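Local coordinates for nitrogenase molybdenum-iron protein alpha chain (PDB 4WES) that forms, with the beta chain, the molybdenum-iron component of nitrogenase, which reduces dinitrogen to ammonium at an iron-molybdenum cofactor, at residues Arg264-Asn267 / Tyr268-Glu271; Glu368-Arg372 / Asp373-Gly377; Asp226-Leu229 / Glu230-Tyr234. One frame throughout, in Å; residues are numbered along the deposited sequence.

Contact 1. Residues Arg264-Asn267 / Tyr268-Glu271; sequences RSIN and YIAE. With ICS (iron-sulfur-molybdenum cluster with interstitial carbon), chain F.
Arg264 and Tyr268, one turn apart on helix 263-277, are joined twice, directly and through a water. Arg264 NH2 donates to Tyr268 OH over 3.0 Å, nearly straight at 165° and in the plane of the guanidinium, which stands 70° from the phenol ring. Water 1 accepts from Arg264 NE and lies 2.6 Å from Tyr268 OH, closing a small ring of polar atoms. Bends at chi2 and chi3 curl the arginine along the helix toward its C-terminal end, to the hydroxyl, while NH1 makes a salt bridge with Asp374.

Asn267 ND2 sits 4.0 Å above one face of the Tyr268 ring, toward its rim, and is bonded to His263 O. The side chains of Asn267 and Glu271 run alongside each other; water 2 donates to Asn267 OD1 (2.7 Å) and weakly to Glu271 OE1, and Arg378 binds both residues. The backbone of Tyr268 and Ile269 lacks the usual bonds to the preceding turn, and Asn190 OD1 accepts from Ile269 N instead. Ser265 OG, bonded to Tyr216 OH, lies 3.7 Å from cofactor sulfur S2A. With all three guanidinium nitrogens engaged, Arg264 is fixed in rotation, and its charge would probably stabilise the nearby carboxylate of Asp374.

Contact 2. Residues Glu368-Arg372 / Asp373-Gly377; sequences EFAHR and DDYEG. With ICS (iron-sulfur-molybdenum cluster with interstitial carbon), chain F.
His371, at the N-cap position of helix 372-376, and Asp374 bond across the first turn, at the end of the loop that follows strand 361-367: His371 N donates to Asp374 OD2 over 2.9 Å, using the anti lone pair of the carboxylate. This side-chain oxygen also takes a salt bridge from Arg264, and OD1 is bonded to His263. Among the backbone bonds, the His371 carbonyl accepts weakly from both Asp374 N and Tyr375 N, and Glu376 N reaches Arg372 O in a short bond of 2.7 Å.

The ionic pair is Arg372 with Glu376, one turn on. The arginine grips side-on, NE to OE2 at 2.8 Å and NH2 to OE1 at 2.9 Å, both oxygens close to the guanidinium plane although the carboxylate is turned 40° from it. The bend at chi3 (60°) brings NE and NH2 round to the glutamate.

Water 3 links His371 ND1 with Asp373 OD1, whose side chain runs beside the imidazole; His371 NE2 is bonded to Ser183. Apolar contact is slight, Ala370 CB meeting Tyr375 CE2 at 4.1 Å. Toward the cofactor, Phe369 presents its ring tip, CZ, to sulfur S2B at 3.4 Å, while S1A lies in the ring plane at the edge.

Contact 3. Residues Asp226-Leu229 / Glu230-Tyr234; sequences DRVL and EKIGY
Glu230 N donates to Asp226 O at 2.8 Å, nearly straight at 165°, in the last turns of helix 221-232. Beyond it Leu229 O gathers the C-terminal bonds, accepting from Gly233 N and Tyr234 N, each at 3.1 Å, from opposite faces of its carbonyl plane. The bond from Tyr234 N belongs to a Schellman motif with Gly233, of positive phi, as its C-prime residue.

On one flank, Arg227 and Lys231 extend side by side in the same direction, with NH1 and NZ only 4.2 Å apart. Both are bent at chi3, and both make salt bridges to Glu319; Lys231 also binds Glu318, and Arg227 binds Glu224. Val228 CG2 lies 3.5 Å above one face of the Arg227 guanidinium, toward its rim.

Further out, the apolar side chains meet obliquely. Val228 CG1 touches Ile232 CD1 at 4.2 Å, and both residues pack on Val315 of helix 306-334. Leu229 CD2 approaches Tyr234 CD2 at 4.0 Å; these two lie against Met299 of helix 289-303, at the passage into strand 235-239 of a beta-alpha-beta unit. Arg227 and Lys231 converge on the shared carboxylate of Glu319, which would probably balance their charges; with Glu318 it ties this helix to helix 306-334.

Overall arrangement
Contacts 1 and 2, whose centres lie 13 Å apart, touch each other and each give a residue to the iron-molybdenum cofactor pocket, Ser265 and Phe369 respectively. They are joined by the salt bridge between Arg264 NH1 and Asp374 OD2 at 2.8 Å, and Arg264 CZ packs on His371 ND1 at 3.4 Å. Ser265 is also close to Cys262, the cysteine ligand of the cofactor, with about 3 Å between the side chains. Contact 3 is separate: its centre is about 23 Å from that of contact 1 and 31 Å from that of contact 2. Contacts 1 and 3 lie on helices of two beta-alpha-beta units built on the same parallel sheet, with nearest atoms about 14 Å apart, but contact 3 lies away from the cluster sites.

Contact 1. Residues Arg264-Asn267 / Tyr268-Glu271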
loop_
_atom_site.group_PDB
_atom_site.type_symbol
_atom_site.label_atom_id
_atom_site.label_comp_id
_atom_site.label_asym_id
_atom_site.label_seq_id
_atom_site.Cartn_x
_atom_site.Cartn_y
_atom_site.Cartn_z
ATOM N N ARG A 264 32.647 -28.873 -4.801
ATOM C CA ARG A 264 32.180 -29.333 -6.081
ATOM C C ARG A 264 32.466 -28.328 -7.201
ATOM O O ARG A 264 32.910 -28.706 -8.287
ATOM C CB ARG A 264 30.656 -29.625 -5.999
ATOM C CG ARG A 264 30.007 -30.125 -7.269
ATOM C CD ARG A 264 30.445 -31.500 -7.727
ATOM N NE ARG A 264 31.689 -31.504 -8.495
ATOM C CZ ARG A 264 32.729 -32.297 -8.317
ATOM N NH1 ARG A 264 32.841 -33.092 -7.272
ATOM N NH2 ARG A 264 33.728 -32.218 -9.186
ATOM N N SER A 265 32.156 -27.041 -6.963
ATOM C CA SER A 265 32.197 -26.097 -8.053
ATOM C C SER A 265 33.597 -25.613 -8.407
ATOM O O SER A 265 33.792 -25.132 -9.525
ATOM C CB SER A 265 31.346 -24.852 -7.771
ATOM O OG SER A 265 31.887 -24.074 -6.705
ATOM N N ILE A 266 34.565 -25.733 -7.486
ATOM C CA ILE A 266 35.847 -25.048 -7.670
ATOM C C ILE A 266 37.043 -25.939 -7.528
ATOM O O ILE A 266 38.195 -25.472 -7.677
ATOM C CB ILE A 266 35.981 -23.818 -6.704
ATOM C CG1 ILE A 266 36.760 -22.648 -7.310
ATOM C CG2 ILE A 266 36.463 -24.252 -5.343
ATOM C CD1 ILE A 266 36.102 -22.035 -8.535
ATOM N N ASN A 267 36.853 -27.218 -7.192
ATOM C CA ASN A 267 38.000 -28.086 -6.944
ATOM C C ASN A 267 38.895 -28.211 -8.177
ATOM O O ASN A 267 40.094 -28.464 -8.043
ATOM C CB ASN A 267 37.633 -29.478 -6.395
ATOM C CG ASN A 267 36.989 -30.410 -7.412
ATOM O OD1 ASN A 267 37.659 -31.332 -7.878
ATOM N ND2 ASN A 267 35.721 -30.195 -7.733
ATOM N N TYR A 268 38.311 -28.048 -9.363
ATOM C CA TYR A 268 39.087 -28.105 -10.606
ATOM C C TYR A 268 40.223 -27.062 -10.556
ATOM O O TYR A 268 41.406 -27.386 -10.761
ATOM C CB TYR A 268 38.213 -27.842 -11.837
ATOM C CG TYR A 268 36.888 -28.588 -11.808
ATOM C CD1 TYR A 268 36.767 -29.886 -12.281
ATOM C CD2 TYR A 268 35.743 -27.959 -11.329
ATOM C CE1 TYR A 268 35.550 -30.554 -12.210
ATOM C CE2 TYR A 268 34.547 -28.623 -11.258
ATOM C CZ TYR A 268 34.443 -29.909 -11.716
ATOM O OH TYR A 268 33.231 -30.598 -11.701
ATOM N N ILE A 269 39.853 -25.819 -10.279
ATOM C CA ILE A 269 40.819 -24.717 -10.104
ATOM C C ILE A 269 41.752 -24.941 -8.922
ATOM O O ILE A 269 42.956 -24.662 -9.023
ATOM C CB ILE A 269 40.093 -23.366 -10.056
ATOM C CG1 ILE A 269 39.770 -22.903 -11.475
ATOM C CG2 ILE A 269 40.905 -22.303 -9.341
ATOM C CD1 ILE A 269 38.754 -21.798 -11.554
ATOM N N ALA A 270 41.243 -25.463 -7.804
ATOM C CA ALA A 270 42.122 -25.737 -6.675
ATOM C C ALA A 270 43.237 -26.685 -7.075
ATOM O O ALA A 270 44.423 -26.457 -6.789
ATOM C CB ALA A 270 41.351 -26.286 -5.495
ATOM N N GLU A 271 42.873 -27.771 -7.747
ATOM C CA GLU A 271 43.854 -28.738 -8.229
ATOM C C GLU A 271 44.833 -28.104 -9.209
ATOM O O GLU A 271 46.059 -28.313 -9.116
ATOM C CB GLU A 271 43.145 -29.894 -8.912
ATOM C CG GLU A 271 42.326 -30.836 -8.049
ATOM C CD GLU A 271 41.542 -31.883 -8.854
ATOM O OE1 GLU A 271 41.587 -31.863 -10.115
ATOM O OE2 GLU A 271 40.877 -32.734 -8.233
HETATM FE FE1 ICS F . 28.678 -24.744 -4.665
HETATM MO MO1 ICS F . 21.949 -23.170 -5.465
HETATM FE FE2 ICS F . 26.656 -24.704 -6.390
HETATM FE FE3 ICS F . 26.901 -22.751 -4.582
HETATM FE FE4 ICS F . 26.254 -25.212 -3.816
HETATM FE FE5 ICS F . 23.752 -24.657 -4.127
HETATM FE FE6 ICS F . 24.167 -24.092 -6.664
HETATM FE FE7 ICS F . 24.384 -22.219 -4.887
HETATM C CX ICS F . 25.377 -23.975 -5.045
HETATM S S1A ICS F . 27.391 -26.545 -5.304
HETATM S S1B ICS F . 22.538 -25.395 -5.881
HETATM S S2A ICS F . 28.360 -23.207 -6.287
HETATM S S2B ICS F . 25.459 -24.833 -8.262
HETATM S S3A ICS F . 24.597 -26.103 -2.617
HETATM S S3B ICS F . 23.433 -22.009 -6.909
HETATM S S4A ICS F . 27.744 -23.817 -2.767
HETATM S S4B ICS F . 22.868 -22.751 -3.352
HETATM S S5A ICS F . 25.936 -20.749 -4.353
HETATM O O HOH W 1 31.043 -29.635 -10.560
HETATM O O HOH W 2 38.670 -31.868 -10.315
#

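Contact 2. Residues Glu368-Arg372 / Asp373-Gly377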
loop_
_atom_site.group_PDB
_atom_site.type_symbol
_atom_site.label_atom_id
_atom_site.label_comp_id
_atom_site.label_asym_id
_atom_site.label_seq_id
_atom_site.Cartn_x
_atom_site.Cartn_y
_atom_site.Cartn_z
ATOM N N GLU A 368 21.615 -32.506 -5.220
ATOM C CA GLU A 368 21.127 -32.570 -6.596
ATOM C C GLU A 368 22.153 -33.191 -7.525
ATOM O O GLU A 368 21.774 -34.003 -8.381
ATOM C CB GLU A 368 20.767 -31.185 -7.126
ATOM C CG GLU A 368 19.609 -30.454 -6.467
ATOM C CD GLU A 368 19.325 -29.096 -7.088
ATOM O OE1 GLU A 368 18.594 -28.298 -6.402
ATOM O OE2 GLU A 368 19.774 -28.803 -8.218
ATOM N N PHE A 369 23.404 -32.738 -7.445
ATOM C CA PHE A 369 24.330 -32.973 -8.567
ATOM C C PHE A 369 25.771 -33.205 -8.143
ATOM O O PHE A 369 26.673 -33.217 -8.981
ATOM C CB PHE A 369 24.247 -31.779 -9.560
ATOM C CG PHE A 369 24.469 -30.438 -8.908
ATOM C CD1 PHE A 369 25.714 -30.059 -8.416
ATOM C CD2 PHE A 369 23.410 -29.571 -8.763
ATOM C CE1 PHE A 369 25.871 -28.898 -7.737
ATOM C CE2 PHE A 369 23.580 -28.365 -8.103
ATOM C CZ PHE A 369 24.792 -28.047 -7.559
ATOM N N ALA A 370 26.008 -33.388 -6.844
ATOM C CA ALA A 370 27.348 -33.681 -6.372
ATOM C C ALA A 370 27.825 -35.009 -6.956
ATOM O O ALA A 370 27.047 -35.833 -7.429
ATOM C CB ALA A 370 27.373 -33.743 -4.854
ATOM N N HIS A 371 29.131 -35.229 -6.863
ATOM C CA HIS A 371 29.741 -36.424 -7.376
ATOM C C HIS A 371 30.058 -37.370 -6.205
ATOM O O HIS A 371 29.956 -36.982 -5.037
ATOM C CB HIS A 371 31.012 -36.116 -8.183
ATOM C CG HIS A 371 30.799 -35.198 -9.347
ATOM N ND1 HIS A 371 31.808 -34.953 -10.251
ATOM C CD2 HIS A 371 29.773 -34.396 -9.718
ATOM C CE1 HIS A 371 31.395 -34.067 -11.139
ATOM N NE2 HIS A 371 30.166 -33.706 -10.844
ATOM N N ARG A 372 30.513 -38.590 -6.515
ATOM C CA ARG A 372 30.800 -39.544 -5.446
ATOM C C ARG A 372 31.809 -38.984 -4.453
ATOM O O ARG A 372 31.710 -39.279 -3.258
ATOM C CB ARG A 372 31.297 -40.870 -6.016
ATOM C CG ARG A 372 30.184 -41.755 -6.570
ATOM C CD ARG A 372 30.723 -43.098 -7.022
ATOM N NE ARG A 372 31.343 -43.806 -5.913
ATOM C CZ ARG A 372 32.468 -44.480 -6.002
ATOM N NH1 ARG A 372 33.035 -44.716 -7.174
ATOM N NH2 ARG A 372 33.007 -44.953 -4.899
ATOM N N ASP A 373 32.787 -38.192 -4.913
ATOM C CA ASP A 373 33.777 -37.634 -4.000
ATOM C C ASP A 373 33.169 -36.695 -2.955
ATOM O O ASP A 373 33.711 -36.562 -1.827
ATOM C CB ASP A 373 34.971 -36.976 -4.724
ATOM C CG ASP A 373 34.594 -36.146 -5.952
ATOM O OD1 ASP A 373 33.802 -36.585 -6.798
ATOM O OD2 ASP A 373 35.213 -35.073 -6.084
ATOM N N ASP A 374 32.123 -35.953 -3.315
ATOM C CA ASP A 374 31.465 -35.088 -2.331
ATOM C C ASP A 374 30.735 -35.900 -1.263
ATOM O O ASP A 374 30.620 -35.457 -0.118
ATOM C CB ASP A 374 30.500 -34.141 -3.014
ATOM C CG ASP A 374 31.200 -33.300 -4.069
ATOM O OD1 ASP A 374 31.980 -32.406 -3.690
ATOM O OD2 ASP A 374 30.982 -33.602 -5.254
ATOM N N TYR A 375 30.159 -37.040 -1.654
ATOM C CA TYR A 375 29.484 -37.932 -0.704
ATOM C C TYR A 375 30.468 -38.736 0.129
ATOM O O TYR A 375 30.317 -38.829 1.353
ATOM C CB TYR A 375 28.558 -38.876 -1.447
ATOM C CG TYR A 375 27.298 -38.283 -2.043
ATOM C CD1 TYR A 375 26.182 -38.040 -1.255
ATOM C CD2 TYR A 375 27.208 -37.969 -3.396
ATOM C CE1 TYR A 375 24.988 -37.549 -1.786
ATOM C CE2 TYR A 375 26.033 -37.492 -3.949
ATOM C CZ TYR A 375 24.911 -37.283 -3.144
ATOM O OH TYR A 375 23.744 -36.804 -3.642
ATOM N N GLU A 376 31.444 -39.362 -0.525
ATOM C CA GLU A 376 32.292 -40.413 0.036
ATOM C C GLU A 376 33.696 -39.960 0.380
ATOM O O GLU A 376 34.449 -40.703 1.027
ATOM C CB GLU A 376 32.380 -41.574 -0.945
ATOM C CG GLU A 376 31.047 -42.222 -1.320
ATOM C CD GLU A 376 31.159 -43.280 -2.382
ATOM O OE1 GLU A 376 32.109 -44.110 -2.280
ATOM O OE2 GLU A 376 30.324 -43.297 -3.321
ATOM N N GLY A 377 34.074 -38.781 -0.092
ATOM C CA GLY A 377 35.407 -38.254 0.035
ATOM C C GLY A 377 36.276 -38.398 -1.187
ATOM O O GLY A 377 36.045 -39.269 -2.038
HETATM FE FE1 ICS F . 28.678 -24.744 -4.665
HETATM MO MO1 ICS F . 21.949 -23.170 -5.465
HETATM FE FE2 ICS F . 26.656 -24.704 -6.390
HETATM FE FE3 ICS F . 26.901 -22.751 -4.582
HETATM FE FE4 ICS F . 26.254 -25.212 -3.816
HETATM FE FE5 ICS F . 23.752 -24.657 -4.127
HETATM FE FE6 ICS F . 24.167 -24.092 -6.664
HETATM FE FE7 ICS F . 24.384 -22.219 -4.887
HETATM C CX ICS F . 25.377 -23.975 -5.045
HETATM S S1A ICS F . 27.391 -26.545 -5.304
HETATM S S1B ICS F . 22.538 -25.395 -5.881
HETATM S S2A ICS F . 28.360 -23.207 -6.287
HETATM S S2B ICS F . 25.459 -24.833 -8.262
HETATM S S3A ICS F . 24.597 -26.103 -2.617
HETATM S S3B ICS F . 23.433 -22.009 -6.909
HETATM S S4A ICS F . 27.744 -23.817 -2.767
HETATM S S4B ICS F . 22.868 -22.751 -3.352
HETATM S S5A ICS F . 25.936 -20.749 -4.353
HETATM O O HOH W 3 34.173 -36.269 -9.432
#

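Contact 3. Residues Asp226-Leu229 / Glu230-Tyr234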
loop_
_atom_site.group_PDB
_atom_site.type_symbol
_atom_site.label_atom_id
_atom_site.label_comp_id
_atom_site.label_asym_id
_atom_site.label_seq_id
_atom_site.Cartn_x
_atom_site.Cartn_y
_atom_site.Cartn_z
ATOM N N ASP A 226 35.333 -12.352 5.264
ATOM C CA ASP A 226 36.462 -11.432 5.093
ATOM C C ASP A 226 36.644 -10.578 6.314
ATOM O O ASP A 226 37.774 -10.253 6.707
ATOM C CB ASP A 226 36.277 -10.538 3.855
ATOM C CG ASP A 226 36.333 -11.315 2.562
ATOM O OD1 ASP A 226 36.612 -12.535 2.583
ATOM O OD2 ASP A 226 36.105 -10.664 1.520
ATOM N N ARG A 227 35.561 -10.137 6.948
ATOM C CA ARG A 227 35.655 -9.298 8.146
ATOM C C ARG A 227 36.529 -9.975 9.196
ATOM O O ARG A 227 37.424 -9.339 9.794
ATOM C CB ARG A 227 34.239 -9.077 8.700
ATOM C CG ARG A 227 34.188 -8.182 9.924
ATOM C CD ARG A 227 32.793 -8.049 10.480
ATOM N NE ARG A 227 32.281 -9.289 11.030
ATOM C CZ ARG A 227 32.615 -9.806 12.212
ATOM N NH1 ARG A 227 33.446 -9.147 13.017
ATOM N NH2 ARG A 227 32.160 -10.988 12.589
ATOM N N VAL A 228 36.264 -11.254 9.432
ATOM C CA VAL A 228 37.003 -12.002 10.450
ATOM C C VAL A 228 38.427 -12.300 10.014
ATOM O O VAL A 228 39.369 -12.160 10.796
ATOM C CB VAL A 228 36.246 -13.292 10.869
ATOM C CG1 VAL A 228 37.037 -14.141 11.804
ATOM C CG2 VAL A 228 34.975 -12.862 11.552
ATOM N N LEU A 229 38.615 -12.691 8.759
ATOM C CA LEU A 229 39.959 -12.998 8.264
ATOM C C LEU A 229 40.843 -11.763 8.330
ATOM O O LEU A 229 42.026 -11.851 8.726
ATOM C CB LEU A 229 39.878 -13.531 6.828
ATOM C CG LEU A 229 39.229 -14.902 6.688
ATOM C CD1 LEU A 229 38.989 -15.250 5.224
ATOM C CD2 LEU A 229 40.044 -15.961 7.386
ATOM N N GLU A 230 40.304 -10.617 7.933
ATOM C CA GLU A 230 41.089 -9.391 7.960
ATOM C C GLU A 230 41.389 -8.948 9.404
ATOM O O GLU A 230 42.493 -8.408 9.660
ATOM C CB GLU A 230 40.362 -8.301 7.154
ATOM C CG GLU A 230 40.415 -8.640 5.665
ATOM C CD GLU A 230 39.541 -7.799 4.742
ATOM O OE1 GLU A 230 39.752 -7.926 3.504
ATOM O OE2 GLU A 230 38.682 -6.993 5.184
ATOM N N LYS A 231 40.476 -9.180 10.346
ATOM C CA LYS A 231 40.759 -8.883 11.754
ATOM C C LYS A 231 41.953 -9.695 12.282
ATOM O O LYS A 231 42.759 -9.180 13.066
ATOM C CB LYS A 231 39.547 -9.213 12.649
ATOM C CG LYS A 231 38.495 -8.161 12.810
ATOM C CD LYS A 231 37.329 -8.705 13.639
ATOM C CE LYS A 231 37.687 -8.782 15.097
ATOM N NZ LYS A 231 36.447 -8.881 15.914
ATOM N N ILE A 232 42.077 -10.936 11.834
ATOM C CA ILE A 232 43.177 -11.773 12.281
ATOM C C ILE A 232 44.495 -11.307 11.642
ATOM O O ILE A 232 45.584 -11.433 12.260
ATOM C CB ILE A 232 42.877 -13.239 11.966
ATOM C CG1 ILE A 232 41.707 -13.709 12.839
ATOM C CG2 ILE A 232 44.108 -14.083 12.188
ATOM C CD1 ILE A 232 41.089 -15.013 12.398
ATOM N N GLY A 233 44.404 -10.786 10.418
ATOM C CA GLY A 233 45.590 -10.257 9.740
ATOM C C GLY A 233 45.866 -10.833 8.373
ATOM O O GLY A 233 46.895 -10.486 7.774
ATOM N N TYR A 234 44.999 -11.679 7.852
ATOM C CA TYR A 234 45.187 -12.180 6.498
ATOM C C TYR A 234 44.898 -11.112 5.465
ATOM O O TYR A 234 44.080 -10.197 5.691
ATOM C CB TYR A 234 44.265 -13.374 6.234
ATOM C CG TYR A 234 44.587 -14.576 7.107
ATOM C CD1 TYR A 234 45.702 -15.382 6.844
ATOM C CD2 TYR A 234 43.798 -14.899 8.203
ATOM C CE1 TYR A 234 46.019 -16.470 7.634
ATOM C CE2 TYR A 234 44.103 -15.978 9.003
ATOM C CZ TYR A 234 45.214 -16.760 8.733
ATOM O OH TYR A 234 45.526 -17.841 9.507
#